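Local atomic coordinates of amino Transferase (Eubacterium rectale, PDB entry 3ELE), a protein that probably transfers amino groups between substrates as a pyridoxal-5'-phosphate-dependent enzyme of the class I and II aminotransferase family. Residues A[110-115]-A[213-218]; A[131-136]-A[146-151]; A[181-186]-A[363-368]. One frame throughout, in Å; residues are numbered along the deposited sequence.

Overall arrangement
Following the chain from the N terminus, helix 108-119 opens interaction 1 at residues 110-115. Before its partner strand arrives, interaction 2 closes a short loop between 131-136 and 146-151, so it lies wholly within the longer loop of interaction 1. Residues 181-186 then open interaction 3 before 213-218 completes interaction 1; these two contacts therefore cross, and interaction 3 closes only at 363-368. Interactions 1 and 2 both reach the seven-stranded sheet, while interaction 3 ties a loop after one of its strands to the loop between strands 360-361 and 370-374 of the four-stranded antiparallel sheet. Y133 N lies 2.8 Å from F365 O, joining interactions 2 and 3, and all three contacts touch PLP.

Interaction 1: residues A[110-115]-A[213-218]; sequences ASLSIC and FIIADE. With PLP (pyridoxal-5'-phosphate), chain E.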
loop_
_atom_site.group_PDB
_atom_site.type_symbol
_atom_site.label_atom_id
_atom_site.label_comp_id
_atom_site.label_asym_id
_atom_site.label_seq_id
_atom_site.Cartn_x
_atom_site.Cartn_y
_atom_site.Cartn_z
ATOM N N ALA A 110 2.686 4.707 -4.307
ATOM C CA ALA A 110 3.433 4.160 -3.180
ATOM C C ALA A 110 4.921 4.564 -3.286
ATOM O O ALA A 110 5.518 4.935 -2.294
ATOM C CB ALA A 110 3.273 2.653 -3.106
ATOM N N SER A 111 5.484 4.534 -4.494
ATOM C CA SER A 111 6.889 4.898 -4.732
ATOM C C SER A 111 7.139 6.359 -4.362
ATOM O O SER A 111 8.085 6.669 -3.642
ATOM C CB SER A 111 7.290 4.645 -6.204
ATOM O OG SER A 111 7.240 3.267 -6.554
ATOM N N LEU A 112 6.266 7.242 -4.834
ATOM C CA LEU A 112 6.357 8.698 -4.526
ATOM C C LEU A 112 6.210 8.959 -3.035
ATOM O O LEU A 112 7.040 9.673 -2.454
ATOM C CB LEU A 112 5.301 9.480 -5.314
ATOM C CG LEU A 112 5.519 9.500 -6.836
ATOM C CD1 LEU A 112 4.269 9.974 -7.564
ATOM C CD2 LEU A 112 6.733 10.348 -7.210
ATOM N N SER A 113 5.200 8.326 -2.414
ATOM C CA SER A 113 4.943 8.465 -0.970
ATOM C C SER A 113 6.185 8.086 -0.156
ATOM O O SER A 113 6.621 8.868 0.713
ATOM C CB SER A 113 3.723 7.635 -0.543
ATOM O OG SER A 113 2.538 8.117 -1.165
ATOM N N ILE A 114 6.772 6.929 -0.483
ATOM C CA ILE A 114 8.025 6.441 0.142
ATOM C C ILE A 114 9.156 7.457 0.015
ATOM O O ILE A 114 9.858 7.701 0.989
ATOM C CB ILE A 114 8.494 5.077 -0.484
ATOM C CG1 ILE A 114 7.591 3.945 -0.015
ATOM C CG2 ILE A 114 9.920 4.739 -0.096
ATOM C CD1 ILE A 114 7.758 2.688 -0.802
ATOM N N CYS A 115 9.330 8.042 -1.179
ATOM C CA CYS A 115 10.392 9.053 -1.412
ATOM C C CYS A 115 10.231 10.321 -0.564
ATOM O O CYS A 115 11.193 10.766 0.054
ATOM C CB CYS A 115 10.527 9.418 -2.894
ATOM S SG CYS A 115 11.200 8.076 -3.912
ATOM N N PHE A 213 17.542 16.134 -4.201
ATOM C CA PHE A 213 17.225 14.975 -5.034
ATOM C C PHE A 213 16.387 15.302 -6.244
ATOM O O PHE A 213 15.665 16.284 -6.245
ATOM C CB PHE A 213 16.527 13.884 -4.215
ATOM C CG PHE A 213 17.462 13.166 -3.337
ATOM C CD1 PHE A 213 17.812 13.693 -2.088
ATOM C CD2 PHE A 213 18.087 12.000 -3.789
ATOM C CE1 PHE A 213 18.746 13.043 -1.295
ATOM C CE2 PHE A 213 19.011 11.347 -3.006
ATOM C CZ PHE A 213 19.338 11.862 -1.765
ATOM N N ILE A 214 16.551 14.501 -7.294
ATOM C CA ILE A 214 15.629 14.484 -8.425
ATOM C C ILE A 214 14.739 13.288 -8.073
ATOM O O ILE A 214 15.250 12.217 -7.770
ATOM C CB ILE A 214 16.299 14.223 -9.792
ATOM C CG1 ILE A 214 17.013 15.466 -10.301
ATOM C CG2 ILE A 214 15.252 13.814 -10.876
ATOM C CD1 ILE A 214 17.745 15.276 -11.676
ATOM N N ILE A 215 13.426 13.497 -8.033
ATOM C CA ILE A 215 12.450 12.423 -7.843
ATOM C C ILE A 215 11.834 12.306 -9.218
ATOM O O ILE A 215 11.081 13.186 -9.611
ATOM C CB ILE A 215 11.408 12.732 -6.734
ATOM C CG1 ILE A 215 12.099 12.967 -5.397
ATOM C CG2 ILE A 215 10.393 11.608 -6.588
ATOM C CD1 ILE A 215 12.427 14.424 -5.127
ATOM N N ALA A 216 12.205 11.246 -9.955
ATOM C CA ALA A 216 11.771 11.003 -11.321
ATOM C C ALA A 216 10.546 10.106 -11.348
ATOM O O ALA A 216 10.657 8.902 -11.104
ATOM C CB ALA A 216 12.919 10.363 -12.149
ATOM N N ASP A 217 9.398 10.694 -11.701
ATOM C CA ASP A 217 8.102 10.009 -11.777
ATOM C C ASP A 217 7.960 9.518 -13.207
ATOM O O ASP A 217 7.495 10.259 -14.078
ATOM C CB ASP A 217 6.982 10.996 -11.397
ATOM C CG ASP A 217 5.645 10.350 -11.239
ATOM O OD1 ASP A 217 5.580 9.118 -11.112
ATOM O OD2 ASP A 217 4.652 11.097 -11.195
ATOM N N GLU A 218 8.335 8.257 -13.443
ATOM C CA GLU A 218 8.440 7.685 -14.811
ATOM C C GLU A 218 7.429 6.657 -15.326
ATOM O O GLU A 218 7.788 5.868 -16.212
ATOM C CB GLU A 218 9.815 7.043 -14.945
ATOM C CG GLU A 218 10.965 7.971 -14.677
ATOM C CD GLU A 218 12.217 7.504 -15.362
ATOM O OE1 GLU A 218 12.425 6.271 -15.473
ATOM O OE2 GLU A 218 12.975 8.374 -15.826
HETATM N N1 PLP E . 2.373 9.819 -11.804
HETATM C C2 PLP E . 1.658 10.391 -12.858
HETATM C C2A PLP E . 2.215 11.593 -13.550
HETATM C C3 PLP E . 0.440 9.821 -13.284
HETATM O O3 PLP E . -0.260 10.367 -14.332
HETATM C C4 PLP E . -0.088 8.690 -12.620
HETATM C C4A PLP E . -1.568 8.424 -12.830
HETATM O O4A PLP E . -2.402 8.992 -12.123
HETATM C C5 PLP E . 0.664 8.123 -11.545
HETATM C C6 PLP E . 1.893 8.700 -11.143
HETATM C C5A PLP E . 0.180 6.933 -10.743
HETATM O O4P PLP E . 0.614 5.707 -11.242
HETATM P P PLP E . 0.271 4.391 -10.376
HETATM O O1P PLP E . 1.383 3.391 -10.510
HETATM O O2P PLP E . -0.957 3.739 -10.944
HETATM O O3P PLP E . 0.050 4.708 -8.934
#
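L112 on helix 108-119 spreads its two methyl groups over I215 and D217 of strand 213-217, in the seven-stranded mixed sheet that is the core of the large domain in fold-type I PLP enzymes. Helix and strand run almost exactly antiparallel (170° between their N-to-C directions), with a closest axis approach of 9.9 Å, a distance bridged by side chains without any hydrogen bond between the segments. The L112 side chain divides its contacts by branch. CD2 meets the I215 methyl CG2 at 3.9 Å, the two side chains meeting at a slant, whereas L112 stands roughly perpendicular to D217. Its CD1 is 3.8 Å from D217 OD2 and 3.9 Å from D217 OD1, so it rests against the carboxylate as a whole and not against one oxygen. I215 directs its CB at the helix, and because CG2 lies opposite the backbone N across the CA-CB bond, this one methyl also serves the next helical turn: C115 CB is 4.3 Å from I215 CG2. All four touching residues are buried, and C243 of the neighbouring strand 240-245 adds to the apolar layer under L112 and C115. D217 carries the contact into the cofactor site. Its CG is anti to the backbone N (chi1 -171°), which extends the carboxylate past L112 to the pyridine ring. Y137 OH is hydrogen-bonded to D217 OD2, giving this oxygen a second polar neighbour. OD2 of D217 lies 2.7 Å from PLP N1, while D217 OD1 stays 3.4 Å from PLP N1.

Interaction 2: residues A[131-136]-A[146-151]; sequences APYFPE and ARLVEV. With PLP (pyridoxal-5'-phosphate), chain E.
Y133 reaches E150 because its CG sits between the backbone N and the carbonyl carbon (chi1 72°), swinging the phenol toward strand 147-151, while E150 has CG beside its own backbone N and runs straight beyond it. The two side chains meet at about a right angle, with ring and carboxylate planes 62° apart. E150 OE2 lies at the edge of the Y133 ring, near its plane, and accepts from Y133 OH. The modelled OH to OE2 separation of 2.4 Å is very short, so its exact value is doubtful. L148, on the same strand as E150, points head-on against the incoming tyrosine and brings its methyl CD2 to 3.7 Å from Y133 CE2. The backbones join where A131 N donates to V151 O at 2.9 Å, with an N-H...O angle of 158° and the donor in the carbonyl plane. This bond extends the parallel pairing of strands 126-130 and 147-151 by one residue, at the edge of the large-domain sheet; helix 136-143 connects the two strands in a beta-alpha-beta crossover. Beyond A131 a cis peptide precedes P132, and the F134 side chain turns off at roughly a right angle to that of Y133 and reaches the cofactor. PLP C3 lies 4.0 Å above the F134 ring plane, over its centre, and E136 CB covers the opposite face near the rim. E136 in turn forms a salt bridge with R281 of the second subunit. If the Y133 bond has a more usual length, it would tend to favour the carboxylate form of E150. The chemistry suggests a polar tie between loop and edge strand, while F134 lies over PLP.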
loop_
_atom_site.group_PDB
_atom_site.type_symbol
_atom_site.label_atom_id
_atom_site.label_comp_id
_atom_site.label_asym_id
_atom_site.label_seq_id
_atom_site.Cartn_x
_atom_site.Cartn_y
_atom_site.Cartn_z
ATOM N N ALA A 131 5.358 23.069 -13.288
ATOM C CA ALA A 131 4.033 23.167 -13.904
ATOM C C ALA A 131 4.129 23.001 -15.443
ATOM O O ALA A 131 5.152 23.341 -16.013
ATOM C CB ALA A 131 3.351 24.486 -13.559
ATOM N N PRO A 132 3.103 22.407 -16.100
ATOM C CA PRO A 132 1.898 21.854 -15.493
ATOM C C PRO A 132 2.220 20.519 -14.838
ATOM O O PRO A 132 3.066 19.775 -15.357
ATOM C CB PRO A 132 0.964 21.682 -16.674
ATOM C CG PRO A 132 1.882 21.386 -17.817
ATOM C CD PRO A 132 3.100 22.214 -17.565
ATOM N N TYR A 133 1.553 20.215 -13.724
ATOM C CA TYR A 133 1.878 19.009 -12.950
ATOM C C TYR A 133 0.675 18.219 -12.424
ATOM O O TYR A 133 -0.436 18.737 -12.335
ATOM C CB TYR A 133 2.815 19.403 -11.793
ATOM C CG TYR A 133 2.132 20.174 -10.686
ATOM C CD1 TYR A 133 1.880 21.538 -10.802
ATOM C CD2 TYR A 133 1.711 19.521 -9.521
ATOM C CE1 TYR A 133 1.197 22.233 -9.799
ATOM C CE2 TYR A 133 1.038 20.189 -8.516
ATOM C CZ TYR A 133 0.792 21.548 -8.643
ATOM O OH TYR A 133 0.142 22.164 -7.611
ATOM N N PHE A 134 0.945 16.956 -12.093
ATOM C CA PHE A 134 -0.002 16.011 -11.495
ATOM C C PHE A 134 -0.374 16.516 -10.078
ATOM O O PHE A 134 0.465 16.436 -9.166
ATOM C CB PHE A 134 0.681 14.642 -11.450
ATOM C CG PHE A 134 -0.174 13.511 -10.955
ATOM C CD1 PHE A 134 -1.439 13.272 -11.494
ATOM C CD2 PHE A 134 0.351 12.590 -10.040
ATOM C CE1 PHE A 134 -2.202 12.177 -11.052
ATOM C CE2 PHE A 134 -0.404 11.493 -9.603
ATOM C CZ PHE A 134 -1.685 11.295 -10.103
ATOM N N PRO A 135 -1.621 17.018 -9.878
ATOM C CA PRO A 135 -1.972 17.642 -8.586
ATOM C C PRO A 135 -1.833 16.789 -7.331
ATOM O O PRO A 135 -1.624 17.344 -6.252
ATOM C CB PRO A 135 -3.440 18.074 -8.777
ATOM C CG PRO A 135 -3.640 18.099 -10.258
ATOM C CD PRO A 135 -2.785 17.027 -10.796
ATOM N N GLU A 136 -1.887 15.461 -7.485
ATOM C CA GLU A 136 -1.745 14.517 -6.379
ATOM C C GLU A 136 -0.361 14.601 -5.698
ATOM O O GLU A 136 -0.215 14.150 -4.563
ATOM C CB GLU A 136 -2.059 13.083 -6.848
ATOM C CG GLU A 136 -2.415 12.080 -5.724
ATOM C CD GLU A 136 -3.788 12.298 -5.129
ATOM O OE1 GLU A 136 -4.409 13.320 -5.437
ATOM O OE2 GLU A 136 -4.266 11.434 -4.358
ATOM N N ALA A 146 5.685 17.925 4.435
ATOM C CA ALA A 146 6.439 18.939 3.689
ATOM C C ALA A 146 5.495 19.822 2.895
ATOM O O ALA A 146 4.275 19.690 2.996
ATOM C CB ALA A 146 7.457 18.267 2.771
ATOM N N ARG A 147 6.065 20.742 2.123
ATOM C CA ARG A 147 5.293 21.654 1.299
ATOM C C ARG A 147 5.720 21.620 -0.164
ATOM O O ARG A 147 6.846 21.280 -0.488
ATOM C CB ARG A 147 5.338 23.063 1.892
ATOM C CG ARG A 147 4.369 23.207 3.083
ATOM C CD ARG A 147 4.157 24.653 3.434
ATOM N NE ARG A 147 5.380 25.260 3.957
ATOM C CZ ARG A 147 5.553 26.566 4.181
ATOM N NH1 ARG A 147 4.588 27.449 3.907
ATOM N NH2 ARG A 147 6.714 26.997 4.693
ATOM N N LEU A 148 4.770 21.934 -1.031
ATOM C CA LEU A 148 4.981 21.910 -2.461
ATOM C C LEU A 148 5.223 23.335 -2.958
ATOM O O LEU A 148 4.545 24.271 -2.529
ATOM C CB LEU A 148 3.780 21.304 -3.157
ATOM C CG LEU A 148 3.955 21.025 -4.647
ATOM C CD1 LEU A 148 4.981 19.894 -4.852
ATOM C CD2 LEU A 148 2.619 20.670 -5.250
ATOM N N VAL A 149 6.208 23.482 -3.836
ATOM C CA VAL A 149 6.571 24.757 -4.468
ATOM C C VAL A 149 6.431 24.524 -5.975
ATOM O O VAL A 149 7.032 23.606 -6.501
ATOM C CB VAL A 149 8.004 25.145 -4.068
ATOM C CG1 VAL A 149 8.507 26.380 -4.839
ATOM C CG2 VAL A 149 8.031 25.402 -2.608
ATOM N N GLU A 150 5.603 25.326 -6.644
ATOM C CA GLU A 150 5.362 25.215 -8.079
ATOM C C GLU A 150 6.245 26.143 -8.873
ATOM O O GLU A 150 6.292 27.332 -8.564
ATOM C CB GLU A 150 3.919 25.598 -8.426
ATOM C CG GLU A 150 2.870 24.737 -7.774
ATOM C CD GLU A 150 1.438 25.125 -8.139
ATOM O OE1 GLU A 150 1.217 25.938 -9.063
ATOM O OE2 GLU A 150 0.520 24.558 -7.512
ATOM N N VAL A 151 6.916 25.605 -9.903
ATOM C CA VAL A 151 7.640 26.441 -10.858
ATOM C C VAL A 151 6.631 26.756 -11.982
ATOM O O VAL A 151 6.015 25.811 -12.535
ATOM C CB VAL A 151 8.901 25.787 -11.417
ATOM C CG1 VAL A 151 9.568 26.719 -12.448
ATOM C CG2 VAL A 151 9.864 25.457 -10.292
HETATM N N1 PLP E . 2.373 9.819 -11.804
HETATM C C2 PLP E . 1.658 10.391 -12.858
HETATM C C2A PLP E . 2.215 11.593 -13.550
HETATM C C3 PLP E . 0.440 9.821 -13.284
HETATM O O3 PLP E . -0.260 10.367 -14.332
HETATM C C4 PLP E . -0.088 8.690 -12.620
HETATM C C4A PLP E . -1.568 8.424 -12.830
HETATM O O4A PLP E . -2.402 8.992 -12.123
HETATM C C5 PLP E . 0.664 8.123 -11.545
HETATM C C6 PLP E . 1.893 8.700 -11.143
HETATM C C5A PLP E . 0.180 6.933 -10.743
HETATM O O4P PLP E . 0.614 5.707 -11.242
HETATM P P PLP E . 0.271 4.391 -10.376
HETATM O O1P PLP E . 1.383 3.391 -10.510
HETATM O O2P PLP E . -0.957 3.739 -10.944
HETATM O O3P PLP E . 0.050 4.708 -8.934
#

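Interaction 3: residues A[181-186]-A[363-368]; sequences PNNPSG and DGFGCP. With PLP (pyridoxal-5'-phosphate), chain E.
N183, in the loop after strand 173-178, belongs to the PLP pocket of this fold-type I enzyme; it and its neighbour P184 meet F365 from the loop between strands 360-361 and 370-374. A cis peptide joins N183 to P184. P184 CB lies over one face of F365, 4.1 Å from the ring centroid and 25° off the normal, a CH-pi contact displaced toward the rim. P184 CG adds an apolar contact of 3.6 Å with F365 CD2, the two side chains running antiparallel alongside one another. N183 crosses F365 at a slant, its amide plane 56° from the ring plane, and OD1 is 4.2 Å from F365 CE2. A trans first torsion (chi1 173°) carries the N183 amide out to the cofactor, where ND2 donates to PLP O3 at 2.8 Å. N183 OD1 is hydrogen-bonded to R372 NH1, so both ends of the amide are engaged and its rotation is fixed; the pairing resembles that of the conserved asparagine and substrate-binding arginine of class I aminotransferases. An Asx motif shapes the turn from N182 to S185, which contains P184. There N182 OD1 takes two donors from S185: the backbone N at 3.1 Å, tilted slightly from the carbonyl plane, and S185 OG at 2.9 Å, above that plane.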
loop_
_atom_site.group_PDB
_atom_site.type_symbol
_atom_site.label_atom_id
_atom_site.label_comp_id
_atom_site.label_asym_id
_atom_site.label_seq_id
_atom_site.Cartn_x
_atom_site.Cartn_y
_atom_site.Cartn_z
ATOM N N PRO A 181 7.934 11.027 -19.746
ATOM C CA PRO A 181 6.831 11.791 -20.338
ATOM C C PRO A 181 5.785 12.289 -19.321
ATOM O O PRO A 181 5.478 11.588 -18.337
ATOM C CB PRO A 181 6.257 10.833 -21.356
ATOM C CG PRO A 181 7.393 9.938 -21.682
ATOM C CD PRO A 181 8.022 9.702 -20.385
ATOM N N ASN A 182 5.263 13.488 -19.598
ATOM C CA ASN A 182 4.469 14.284 -18.647
ATOM C C ASN A 182 2.938 14.207 -18.672
ATOM O O ASN A 182 2.307 14.259 -19.729
ATOM C CB ASN A 182 4.851 15.762 -18.861
ATOM C CG ASN A 182 4.337 16.718 -17.745
ATOM O OD1 ASN A 182 3.397 17.483 -17.957
ATOM N ND2 ASN A 182 4.984 16.698 -16.598
ATOM N N ASN A 183 2.367 14.106 -17.469
ATOM C CA ASN A 183 0.928 14.283 -17.231
ATOM C C ASN A 183 0.911 15.666 -16.529
ATOM O O ASN A 183 1.450 15.781 -15.414
ATOM C CB ASN A 183 0.367 13.202 -16.310
ATOM C CG ASN A 183 -1.086 13.450 -15.915
ATOM O OD1 ASN A 183 -1.793 14.221 -16.571
ATOM N ND2 ASN A 183 -1.545 12.776 -14.856
ATOM N N PRO A 184 0.199 16.661 -17.091
ATOM C CA PRO A 184 -0.745 16.676 -18.225
ATOM C C PRO A 184 -0.316 17.107 -19.641
ATOM O O PRO A 184 -1.122 16.945 -20.575
ATOM C CB PRO A 184 -1.758 17.688 -17.720
ATOM C CG PRO A 184 -0.941 18.708 -17.175
ATOM C CD PRO A 184 0.282 18.020 -16.545
ATOM N N SER A 185 0.897 17.634 -19.805
ATOM C CA SER A 185 1.295 18.223 -21.085
ATOM C C SER A 185 1.682 17.284 -22.207
ATOM O O SER A 185 1.647 17.681 -23.370
ATOM C CB SER A 185 2.451 19.199 -20.892
ATOM O OG SER A 185 3.651 18.500 -20.631
ATOM N N GLY A 186 2.095 16.067 -21.861
ATOM C CA GLY A 186 2.650 15.128 -22.827
ATOM C C GLY A 186 4.057 15.498 -23.315
ATOM O O GLY A 186 4.554 14.913 -24.277
ATOM N N ASP A 363 -5.958 24.716 -14.796
ATOM C CA ASP A 363 -5.693 25.604 -13.638
ATOM C C ASP A 363 -5.184 24.793 -12.448
ATOM O O ASP A 363 -4.173 25.138 -11.857
ATOM C CB ASP A 363 -6.938 26.382 -13.194
ATOM C CG ASP A 363 -7.649 27.095 -14.350
ATOM O OD1 ASP A 363 -7.878 26.445 -15.386
ATOM O OD2 ASP A 363 -8.039 28.257 -14.197
ATOM N N GLY A 364 -5.873 23.695 -12.156
ATOM C CA GLY A 364 -5.515 22.752 -11.090
ATOM C C GLY A 364 -4.174 22.057 -11.290
ATOM O O GLY A 364 -3.557 21.641 -10.316
ATOM N N PHE A 365 -3.740 21.921 -12.550
ATOM C CA PHE A 365 -2.401 21.413 -12.890
ATOM C C PHE A 365 -1.330 22.526 -12.803
ATOM O O PHE A 365 -0.157 22.261 -13.000
ATOM C CB PHE A 365 -2.377 20.756 -14.279
ATOM C CG PHE A 365 -3.328 19.588 -14.431
ATOM C CD1 PHE A 365 -4.649 19.794 -14.809
ATOM C CD2 PHE A 365 -2.898 18.270 -14.244
ATOM C CE1 PHE A 365 -5.541 18.706 -14.950
ATOM C CE2 PHE A 365 -3.774 17.187 -14.379
ATOM C CZ PHE A 365 -5.108 17.411 -14.738
ATOM N N GLY A 366 -1.733 23.757 -12.495
ATOM C CA GLY A 366 -0.850 24.906 -12.406
ATOM C C GLY A 366 -0.763 25.681 -13.701
ATOM O O GLY A 366 0.155 26.466 -13.839
ATOM N N CYS A 367 -1.728 25.500 -14.618
ATOM C CA CYS A 367 -1.737 26.170 -15.945
ATOM C C CYS A 367 -3.061 26.803 -16.420
ATOM O O CYS A 367 -3.781 26.198 -17.230
ATOM C CB CYS A 367 -1.198 25.207 -17.017
ATOM S SG CYS A 367 0.300 25.724 -17.681
ATOM N N PRO A 368 -3.381 28.027 -15.931
ATOM C CA PRO A 368 -4.557 28.736 -16.433
ATOM C C PRO A 368 -4.444 29.062 -17.940
ATOM O O PRO A 368 -3.335 29.284 -18.462
ATOM C CB PRO A 368 -4.576 30.041 -15.612
ATOM C CG PRO A 368 -3.692 29.804 -14.441
ATOM C CD PRO A 368 -2.690 28.795 -14.871
HETATM N N1 PLP E . 2.373 9.819 -11.804
HETATM C C2 PLP E . 1.658 10.391 -12.858
HETATM C C2A PLP E . 2.215 11.593 -13.550
HETATM C C3 PLP E . 0.440 9.821 -13.284
HETATM O O3 PLP E . -0.260 10.367 -14.332
HETATM C C4 PLP E . -0.088 8.690 -12.620
HETATM C C4A PLP E . -1.568 8.424 -12.830
HETATM O O4A PLP E . -2.402 8.992 -12.123
HETATM C C5 PLP E . 0.664 8.123 -11.545
HETATM C C6 PLP E . 1.893 8.700 -11.143
HETATM C C5A PLP E . 0.180 6.933 -10.743
HETATM O O4P PLP E . 0.614 5.707 -11.242
HETATM P P PLP E . 0.271 4.391 -10.376
HETATM O O1P PLP E . 1.383 3.391 -10.510
HETATM O O2P PLP E . -0.957 3.739 -10.944
HETATM O O3P PLP E . 0.050 4.708 -8.934
#